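Local coordinates for similar to hydroxylamine oxidoreductase (Kuenenia stuttgartiensis, PDB 6H5L), which probably acts as a multihaem c-type oxidoreductase related to hydroxylamine oxidoreductase, within a reductase complex of an anammox bacterium, at residues Tyr282-Glu287 against Ser344-Val349; Lys299-Met304 against Glu337-Lys342. All blocks are in the same frame, centred on the assembly; numbering follows the deposited sequence.

Contact 1 of 2, residues Tyr282-Glu287 against Ser344-Val349; sequences YCHMYE and SYWLEV. With HEC (heme c), chain I.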
loop_
_atom_site.group_PDB
_atom_site.type_symbol
_atom_site.label_atom_id
_atom_site.label_comp_id
_atom_site.label_asym_id
_atom_site.label_seq_id
_atom_site.Cartn_x
_atom_site.Cartn_y
_atom_site.Cartn_z
ATOM N N TYR A 282 14.232 -32.516 8.413
ATOM C CA TYR A 282 15.462 -31.928 8.932
ATOM C C TYR A 282 16.227 -32.920 9.800
ATOM O O TYR A 282 17.452 -33.043 9.681
ATOM C CB TYR A 282 15.155 -30.652 9.716
ATOM C CG TYR A 282 16.386 -29.810 9.948
ATOM C CD1 TYR A 282 16.877 -28.978 8.950
ATOM C CD2 TYR A 282 17.070 -29.859 11.156
ATOM C CE1 TYR A 282 18.008 -28.213 9.148
ATOM C CE2 TYR A 282 18.202 -29.095 11.365
ATOM C CZ TYR A 282 18.667 -28.274 10.358
ATOM O OH TYR A 282 19.793 -27.512 10.556
ATOM N N CYS A 283 15.523 -33.637 10.678
ATOM C CA CYS A 283 16.180 -34.609 11.546
ATOM C C CYS A 283 16.725 -35.789 10.746
ATOM O O CYS A 283 17.879 -36.193 10.929
ATOM C CB CYS A 283 15.207 -35.098 12.623
ATOM S SG CYS A 283 15.228 -34.191 14.200
ATOM N N HIS A 284 15.914 -36.345 9.843
ATOM C CA HIS A 284 16.234 -37.628 9.224
ATOM C C HIS A 284 16.996 -37.514 7.910
ATOM O O HIS A 284 17.796 -38.404 7.596
ATOM C CB HIS A 284 14.953 -38.432 8.996
ATOM C CG HIS A 284 14.417 -39.066 10.239
ATOM N ND1 HIS A 284 14.845 -40.298 10.688
ATOM C CD2 HIS A 284 13.504 -38.634 11.141
ATOM C CE1 HIS A 284 14.210 -40.601 11.806
ATOM N NE2 HIS A 284 13.391 -39.608 12.102
ATOM N N MET A 285 16.772 -36.461 7.125
ATOM C CA MET A 285 17.507 -36.329 5.874
ATOM C C MET A 285 18.887 -35.719 6.060
ATOM O O MET A 285 19.658 -35.666 5.094
ATOM C CB MET A 285 16.710 -35.506 4.864
ATOM C CG MET A 285 15.423 -36.178 4.433
ATOM S SD MET A 285 14.775 -35.531 2.886
ATOM C CE MET A 285 13.834 -36.945 2.316
ATOM N N TYR A 286 19.214 -35.260 7.263
ATOM C CA TYR A 286 20.600 -34.956 7.583
ATOM C C TYR A 286 21.439 -36.225 7.515
ATOM O O TYR A 286 21.095 -37.244 8.129
ATOM C CB TYR A 286 20.682 -34.327 8.977
ATOM C CG TYR A 286 22.075 -33.941 9.425
ATOM C CD1 TYR A 286 22.579 -32.672 9.177
ATOM C CD2 TYR A 286 22.874 -34.838 10.123
ATOM C CE1 TYR A 286 23.843 -32.311 9.599
ATOM C CE2 TYR A 286 24.139 -34.484 10.550
ATOM C CZ TYR A 286 24.619 -33.219 10.283
ATOM O OH TYR A 286 25.878 -32.851 10.699
ATOM N N GLU A 287 22.540 -36.164 6.759
ATOM C CA GLU A 287 23.441 -37.302 6.613
ATOM C C GLU A 287 24.570 -37.277 7.637
ATOM O O GLU A 287 24.604 -38.135 8.525
ATOM C CB GLU A 287 24.015 -37.338 5.194
ATOM C CG GLU A 287 24.967 -38.496 4.953
ATOM C CD GLU A 287 25.369 -38.624 3.504
ATOM O OE1 GLU A 287 26.014 -39.635 3.158
ATOM O OE2 GLU A 287 25.035 -37.720 2.712
ATOM N N SER A 344 26.706 -39.728 16.812
ATOM C CA SER A 344 27.345 -38.418 16.753
ATOM C C SER A 344 26.732 -37.546 15.668
ATOM O O SER A 344 26.627 -36.326 15.842
ATOM C CB SER A 344 28.849 -38.570 16.521
ATOM O OG SER A 344 29.119 -39.027 15.207
ATOM N N TYR A 345 26.320 -38.147 14.547
ATOM C CA TYR A 345 25.634 -37.380 13.513
ATOM C C TYR A 345 24.300 -36.851 14.024
ATOM O O TYR A 345 23.919 -35.716 13.717
ATOM C CB TYR A 345 25.422 -38.238 12.263
ATOM C CG TYR A 345 26.677 -38.879 11.708
ATOM C CD1 TYR A 345 27.930 -38.318 11.925
ATOM C CD2 TYR A 345 26.604 -40.050 10.964
ATOM C CE1 TYR A 345 29.073 -38.908 11.418
ATOM C CE2 TYR A 345 27.740 -40.645 10.454
ATOM C CZ TYR A 345 28.972 -40.071 10.683
ATOM O OH TYR A 345 30.106 -40.661 10.175
ATOM N N TRP A 346 23.576 -37.661 14.802
ATOM C CA TRP A 346 22.357 -37.181 15.445
ATOM C C TRP A 346 22.655 -36.006 16.366
ATOM O O TRP A 346 21.917 -35.014 16.380
ATOM C CB TRP A 346 21.693 -38.309 16.235
ATOM C CG TRP A 346 20.975 -39.322 15.398
ATOM C CD1 TRP A 346 21.369 -40.603 15.144
ATOM C CD2 TRP A 346 19.730 -39.143 14.713
ATOM N NE1 TRP A 346 20.449 -41.232 14.341
ATOM C CE2 TRP A 346 19.433 -40.356 14.062
ATOM C CE3 TRP A 346 18.839 -38.073 14.583
ATOM C CZ2 TRP A 346 18.285 -40.530 13.295
ATOM C CZ3 TRP A 346 17.699 -38.247 13.822
ATOM C CH2 TRP A 346 17.433 -39.468 13.187
ATOM N N LEU A 347 23.737 -36.102 17.142
ATOM C CA LEU A 347 24.077 -35.041 18.082
ATOM C C LEU A 347 24.428 -33.745 17.364
ATOM O O LEU A 347 24.242 -32.658 17.923
ATOM C CB LEU A 347 25.226 -35.490 18.983
ATOM C CG LEU A 347 24.868 -36.606 19.969
ATOM C CD1 LEU A 347 26.081 -37.038 20.780
ATOM C CD2 LEU A 347 23.739 -36.159 20.885
ATOM N N GLU A 348 24.929 -33.834 16.128
ATOM C CA GLU A 348 25.169 -32.625 15.347
ATOM C C GLU A 348 23.863 -31.912 15.023
ATOM O O GLU A 348 23.816 -30.677 14.980
ATOM C CB GLU A 348 25.929 -32.965 14.066
ATOM C CG GLU A 348 27.280 -33.617 14.296
ATOM C CD GLU A 348 28.084 -33.756 13.019
ATOM O OE1 GLU A 348 29.232 -33.265 12.980
ATOM O OE2 GLU A 348 27.562 -34.345 12.050
ATOM N N VAL A 349 22.791 -32.673 14.794
ATOM C CA VAL A 349 21.486 -32.065 14.557
ATOM C C VAL A 349 20.970 -31.403 15.827
ATOM O O VAL A 349 20.583 -30.229 15.822
ATOM C CB VAL A 349 20.491 -33.114 14.028
ATOM C CG1 VAL A 349 19.068 -32.578 14.091
ATOM C CG2 VAL A 349 20.842 -33.509 12.611
HETATM FE FE HEC I . 12.224 -39.686 13.726
HETATM C CHA HEC I . 13.545 -42.607 14.776
HETATM C CHB HEC I . 10.137 -41.368 11.549
HETATM C CHC HEC I . 10.661 -36.744 12.884
HETATM C CHD HEC I . 14.680 -37.873 15.349
HETATM N NA HEC I . 11.827 -41.633 13.314
HETATM C C1A HEC I . 12.640 -42.665 13.738
HETATM C C2A HEC I . 12.364 -43.810 12.897
HETATM C C3A HEC I . 11.429 -43.471 12.009
HETATM C C4A HEC I . 11.070 -42.093 12.252
HETATM C CMA HEC I . 10.829 -44.379 10.914
HETATM C CAA HEC I . 13.042 -45.183 13.008
HETATM C CBA HEC I . 14.313 -45.171 12.171
HETATM C CGA HEC I . 15.482 -44.847 13.062
HETATM O O1A HEC I . 16.106 -43.774 12.861
HETATM O O2A HEC I . 15.781 -45.654 13.978
HETATM N NB HEC I . 10.716 -39.148 12.410
HETATM C C1B HEC I . 9.918 -40.019 11.696
HETATM C C2B HEC I . 8.809 -39.272 11.147
HETATM C C3B HEC I . 8.954 -37.995 11.505
HETATM C C4B HEC I . 10.155 -37.891 12.314
HETATM C CMB HEC I . 7.694 -39.858 10.256
HETATM C CAB HEC I . 8.009 -36.831 11.136
HETATM C CBB HEC I . 6.608 -37.005 11.768
HETATM N NC HEC I . 12.632 -37.682 14.010
HETATM C C1C HEC I . 11.802 -36.639 13.650
HETATM C C2C HEC I . 12.236 -35.450 14.362
HETATM C C3C HEC I . 13.428 -35.727 14.901
HETATM C C4C HEC I . 13.647 -37.157 14.786
HETATM C CMC HEC I . 11.711 -34.028 14.068
HETATM C CAC HEC I . 14.333 -34.738 15.674
HETATM C CBC HEC I . 13.676 -34.337 17.011
HETATM N ND HEC I . 13.879 -40.163 14.877
HETATM C C1D HEC I . 14.730 -39.245 15.489
HETATM C C2D HEC I . 15.684 -39.972 16.298
HETATM C C3D HEC I . 15.326 -41.453 16.120
HETATM C C4D HEC I . 14.197 -41.474 15.218
HETATM C CMD HEC I . 16.821 -39.385 17.163
HETATM C CAD HEC I . 16.038 -42.664 16.757
HETATM C CBD HEC I . 17.293 -42.948 15.935
HETATM C CGD HEC I . 18.001 -44.163 16.467
HETATM O O1D HEC I . 18.731 -44.036 17.485
HETATM O O2D HEC I . 17.842 -45.257 15.868
#

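Contact 2 of 2, residues Lys299-Met304 against Glu337-Lys342; sequences KGIWRM and EENVAK. With HEC (heme c), chain I.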
loop_
_atom_site.group_PDB
_atom_site.type_symbol
_atom_site.label_atom_id
_atom_site.label_comp_id
_atom_site.label_asym_id
_atom_site.label_seq_id
_atom_site.Cartn_x
_atom_site.Cartn_y
_atom_site.Cartn_z
ATOM N N LYS A 299 20.799 -42.630 9.001
ATOM C CA LYS A 299 21.305 -42.567 10.366
ATOM C C LYS A 299 20.562 -43.483 11.340
ATOM O O LYS A 299 20.741 -43.335 12.554
ATOM C CB LYS A 299 21.245 -41.131 10.881
ATOM C CG LYS A 299 21.932 -40.125 9.982
ATOM C CD LYS A 299 22.150 -38.807 10.699
ATOM C CE LYS A 299 20.857 -38.275 11.300
ATOM N NZ LYS A 299 19.794 -38.043 10.280
ATOM N N GLY A 300 19.748 -44.418 10.851
ATOM C CA GLY A 300 19.007 -45.295 11.746
ATOM C C GLY A 300 19.912 -46.217 12.543
ATOM O O GLY A 300 20.896 -46.758 12.033
ATOM N N ILE A 301 19.566 -46.391 13.823
ATOM C CA ILE A 301 20.319 -47.239 14.748
ATOM C C ILE A 301 19.452 -48.339 15.336
ATOM O O ILE A 301 19.807 -49.524 15.271
ATOM C CB ILE A 301 20.979 -46.410 15.884
ATOM C CG1 ILE A 301 21.955 -45.364 15.288
ATOM C CG2 ILE A 301 21.681 -47.308 16.880
ATOM C CD1 ILE A 301 22.531 -44.411 16.325
ATOM N N TRP A 302 18.342 -47.945 15.935
ATOM C CA TRP A 302 17.396 -48.899 16.553
ATOM C C TRP A 302 16.350 -49.269 15.515
ATOM O O TRP A 302 15.445 -49.939 15.867
ATOM C CB TRP A 302 16.714 -48.293 17.774
ATOM C CG TRP A 302 17.542 -48.178 19.007
ATOM C CD1 TRP A 302 18.131 -47.054 19.474
ATOM C CD2 TRP A 302 17.868 -49.210 19.941
ATOM N NE1 TRP A 302 18.785 -47.306 20.635
ATOM C CE2 TRP A 302 18.652 -48.621 20.946
ATOM C CE3 TRP A 302 17.575 -50.568 20.039
ATOM C CZ2 TRP A 302 19.149 -49.342 22.023
ATOM C CZ3 TRP A 302 18.061 -51.277 21.104
ATOM C CH2 TRP A 302 18.841 -50.676 22.077
ATOM N N ARG A 303 16.645 -48.988 14.262
ATOM C CA ARG A 303 15.784 -49.017 13.071
ATOM C C ARG A 303 14.303 -49.123 13.412
ATOM O O ARG A 303 13.750 -48.131 13.716
ATOM C CB ARG A 303 16.271 -50.173 12.203
ATOM C CG ARG A 303 17.768 -50.155 11.981
ATOM C CD ARG A 303 18.302 -49.092 11.070
ATOM N NE ARG A 303 17.587 -49.044 9.828
ATOM C CZ ARG A 303 17.950 -49.583 8.689
ATOM N NH1 ARG A 303 19.036 -50.301 8.588
ATOM N NH2 ARG A 303 17.218 -49.382 7.625
ATOM N N MET A 304 13.735 -50.298 13.549
ATOM C CA MET A 304 12.297 -50.357 13.755
ATOM C C MET A 304 11.920 -50.545 15.215
ATOM O O MET A 304 10.766 -50.293 15.579
ATOM C CB MET A 304 11.673 -51.474 12.907
ATOM C CG MET A 304 10.149 -51.382 12.785
ATOM S SD MET A 304 9.421 -52.543 11.611
ATOM C CE MET A 304 7.673 -52.193 11.809
ATOM N N GLU A 337 31.500 -49.083 16.389
ATOM C CA GLU A 337 32.095 -47.876 15.822
ATOM C C GLU A 337 31.144 -47.204 14.839
ATOM O O GLU A 337 31.082 -45.971 14.766
ATOM C CB GLU A 337 33.419 -48.210 15.136
ATOM C CG GLU A 337 34.613 -48.288 16.067
ATOM C CD GLU A 337 35.913 -48.497 15.315
ATOM O OE1 GLU A 337 35.883 -49.130 14.239
ATOM O OE2 GLU A 337 36.964 -48.022 15.794
ATOM N N GLU A 338 30.390 -48.002 14.081
ATOM C CA GLU A 338 29.478 -47.445 13.087
ATOM C C GLU A 338 28.306 -46.728 13.747
ATOM O O GLU A 338 27.903 -45.647 13.303
ATOM C CB GLU A 338 28.980 -48.558 12.165
ATOM C CG GLU A 338 28.172 -48.076 10.975
ATOM C CD GLU A 338 27.511 -49.216 10.226
ATOM O OE1 GLU A 338 27.191 -50.241 10.864
ATOM O OE2 GLU A 338 27.314 -49.092 8.999
ATOM N N ASN A 339 27.749 -47.310 14.813
ATOM C CA ASN A 339 26.572 -46.726 15.448
ATOM C C ASN A 339 26.931 -45.582 16.386
ATOM O O ASN A 339 26.117 -44.672 16.582
ATOM C CB ASN A 339 25.785 -47.800 16.199
ATOM C CG ASN A 339 25.009 -48.712 15.265
ATOM O OD1 ASN A 339 24.644 -48.318 14.157
ATOM N ND2 ASN A 339 24.752 -49.935 15.711
ATOM N N VAL A 340 28.125 -45.606 16.978
ATOM C CA VAL A 340 28.580 -44.450 17.746
ATOM C C VAL A 340 28.753 -43.245 16.828
ATOM O O VAL A 340 28.402 -42.116 17.190
ATOM C CB VAL A 340 29.875 -44.786 18.509
ATOM C CG1 VAL A 340 30.489 -43.528 19.104
ATOM C CG2 VAL A 340 29.597 -45.804 19.606
ATOM N N ALA A 341 29.274 -43.467 15.619
ATOM C CA ALA A 341 29.379 -42.381 14.651
ATOM C C ALA A 341 28.001 -41.902 14.209
ATOM O O ALA A 341 27.777 -40.695 14.061
ATOM C CB ALA A 341 30.204 -42.828 13.447
ATOM N N LYS A 342 27.069 -42.835 13.989
ATOM C CA LYS A 342 25.696 -42.452 13.669
ATOM C C LYS A 342 25.086 -41.613 14.783
ATOM O O LYS A 342 24.409 -40.612 14.519
ATOM C CB LYS A 342 24.845 -43.697 13.418
ATOM C CG LYS A 342 25.122 -44.415 12.108
ATOM C CD LYS A 342 24.182 -45.601 11.949
ATOM C CE LYS A 342 24.473 -46.390 10.687
ATOM N NZ LYS A 342 23.620 -47.610 10.600
HETATM FE FE HEC I . 12.224 -39.686 13.726
HETATM C CHA HEC I . 13.545 -42.607 14.776
HETATM C CHB HEC I . 10.137 -41.368 11.549
HETATM C CHC HEC I . 10.661 -36.744 12.884
HETATM C CHD HEC I . 14.680 -37.873 15.349
HETATM N NA HEC I . 11.827 -41.633 13.314
HETATM C C1A HEC I . 12.640 -42.665 13.738
HETATM C C2A HEC I . 12.364 -43.810 12.897
HETATM C C3A HEC I . 11.429 -43.471 12.009
HETATM C C4A HEC I . 11.070 -42.093 12.252
HETATM C CMA HEC I . 10.829 -44.379 10.914
HETATM C CAA HEC I . 13.042 -45.183 13.008
HETATM C CBA HEC I . 14.313 -45.171 12.171
HETATM C CGA HEC I . 15.482 -44.847 13.062
HETATM O O1A HEC I . 16.106 -43.774 12.861
HETATM O O2A HEC I . 15.781 -45.654 13.978
HETATM N NB HEC I . 10.716 -39.148 12.410
HETATM C C1B HEC I . 9.918 -40.019 11.696
HETATM C C2B HEC I . 8.809 -39.272 11.147
HETATM C C3B HEC I . 8.954 -37.995 11.505
HETATM C C4B HEC I . 10.155 -37.891 12.314
HETATM C CMB HEC I . 7.694 -39.858 10.256
HETATM C CAB HEC I . 8.009 -36.831 11.136
HETATM C CBB HEC I . 6.608 -37.005 11.768
HETATM N NC HEC I . 12.632 -37.682 14.010
HETATM C C1C HEC I . 11.802 -36.639 13.650
HETATM C C2C HEC I . 12.236 -35.450 14.362
HETATM C C3C HEC I . 13.428 -35.727 14.901
HETATM C C4C HEC I . 13.647 -37.157 14.786
HETATM C CMC HEC I . 11.711 -34.028 14.068
HETATM C CAC HEC I . 14.333 -34.738 15.674
HETATM C CBC HEC I . 13.676 -34.337 17.011
HETATM N ND HEC I . 13.879 -40.163 14.877
HETATM C C1D HEC I . 14.730 -39.245 15.489
HETATM C C2D HEC I . 15.684 -39.972 16.298
HETATM C C3D HEC I . 15.326 -41.453 16.120
HETATM C C4D HEC I . 14.197 -41.474 15.218
HETATM C CMD HEC I . 16.821 -39.385 17.163
HETATM C CAD HEC I . 16.038 -42.664 16.757
HETATM C CBD HEC I . 17.293 -42.948 15.935
HETATM C CGD HEC I . 18.001 -44.163 16.467
HETATM O O1D HEC I . 18.731 -44.036 17.485
HETATM O O2D HEC I . 17.842 -45.257 15.868
#

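Contact 1 of 2, residues Tyr282-Glu287 against Ser344-Val349
Trp346 and His284 form the aromatic part of this contact, a T-shaped pair whose ring centroids lie 5.3 Å apart with planes at 86°. The indole brings an edge to the imidazole: its CH2 sits over one face of the His284 ring, displaced toward the rim. One face of the same indole is applied to the haem, with the methyl CMD 3.5 Å from CE3 of Trp346, while NE1 donates to the carbonyl of Lys299. Trp346 is thereby gripped on several sides, beside both the iron ligand and the porphyrin.

Apolar contacts centre on Val349. Its two methyls divide the work: CG2 lies over one face of the Tyr286 ring in a CH-pi contact, 3.7 Å from the ring centroid, whereas CG1 comes within 4.2 Å of Cys283 SG. With CG of Tyr286 anti to its backbone N (chi1 -179°), the ring lies where CG2 of Val349 can rest on its face.

The polar component is a single side-chain hydrogen bond, from Tyr286 OH to Glu348 OE2 at 2.6 Å. The phenol approaches from above the carboxylate, 65° out of its plane, and the two side chains cross at about a right angle. The backbone N of His289 also donates to OE2, and Gly290 N bonds to the phenol oxygen. The other carboxylate oxygen, OE1, makes a salt bridge to Lys40 of the neighbouring cytochrome chain, so this buried acid serves the subunit interface too.

Covalent and metal bonds fix one side of the contact. Cys283 SG is joined to haem CAC by a 1.8 Å thioether, and His284 NE2 binds the iron at 2.0 Å, with His477 as the second histidine ligand. Cys283 and His284 are the last two residues of a CxxCH motif, the signature of a c-type haem, here bis-histidine ligated.

Contact 2 of 2, residues Lys299-Met304 against Glu337-Lys342
Lys342 reaches from its helix to the carbonyl oxygen of Gly300 and meets it almost head-on: NZ lies 3.2 Å from Gly300 O, with a C=O...N angle of 169°. The lysine has CG anti to its own carbonyl carbon (chi1 -73°), and the chain is extended from there on, which carries the ammonium group across to the loop.

Ile301 supplies the apolar half of the contact. Its branches are shared between two helix residues one turn apart: CG1 and CD1 lie against Lys342, with CD1 3.8 Å from CB of that lysine, while CG2 comes within 4.0 Å of Asn339 CG. CD1 also approaches the Asn339 backbone, 3.6 Å from its O. The amide of Asn339 uses its ND2 elsewhere, on the carbonyl of Asp333. An alanine in place of Lys342 would still touch Ile301 through CB but, lacking the rest of the chain, would probably leave the Gly300 carbonyl without its ammonium partner and this part of the loop less restrained.

Beyond Gly300 the loop turns its backbone to the haem. Two successive N-H groups converge on one propionate oxygen, O2D: Ile301 N at 2.9 Å and, nearly straight at 174°, Trp302 N at 2.7 Å. Trp302 is held in turn through its NE1 by Asp367. The neighbouring Arg303 engages a propionate of another haem through NE, with its NH1 and NH2 on the carbonyls of Val166 and Gly167.

One peptide unit thus links the two ends of this arrangement, since the C=O of Gly300 accepts from Lys342 while the N-H of Ile301 donates to the propionate. A positive charge at the carbonyl would be expected to polarise that peptide and make its N-H a stronger donor to the haem carboxylate.

How the contacts relate
From the N terminus, the chain passes through helix 280-285 into the hairpin of strands 286-288 and 291-292, runs through the loop holding 299-304 and an irregular stretch, and enters helix 337-350. Contact 2 closes the inner loop, 32 residues with no helix or strand; contact 1 closes the outer one of 56, so the two nest without crossing. Both end on helix 337-350, contact 2 on its first turns and contact 1 further along. Lys299 joins them, its NZ probably hydrogen-bonded to the carbonyls of Cys283 and Tyr286. The same haem is bound through its iron and thioether at contact 1 and through a propionate at contact 2.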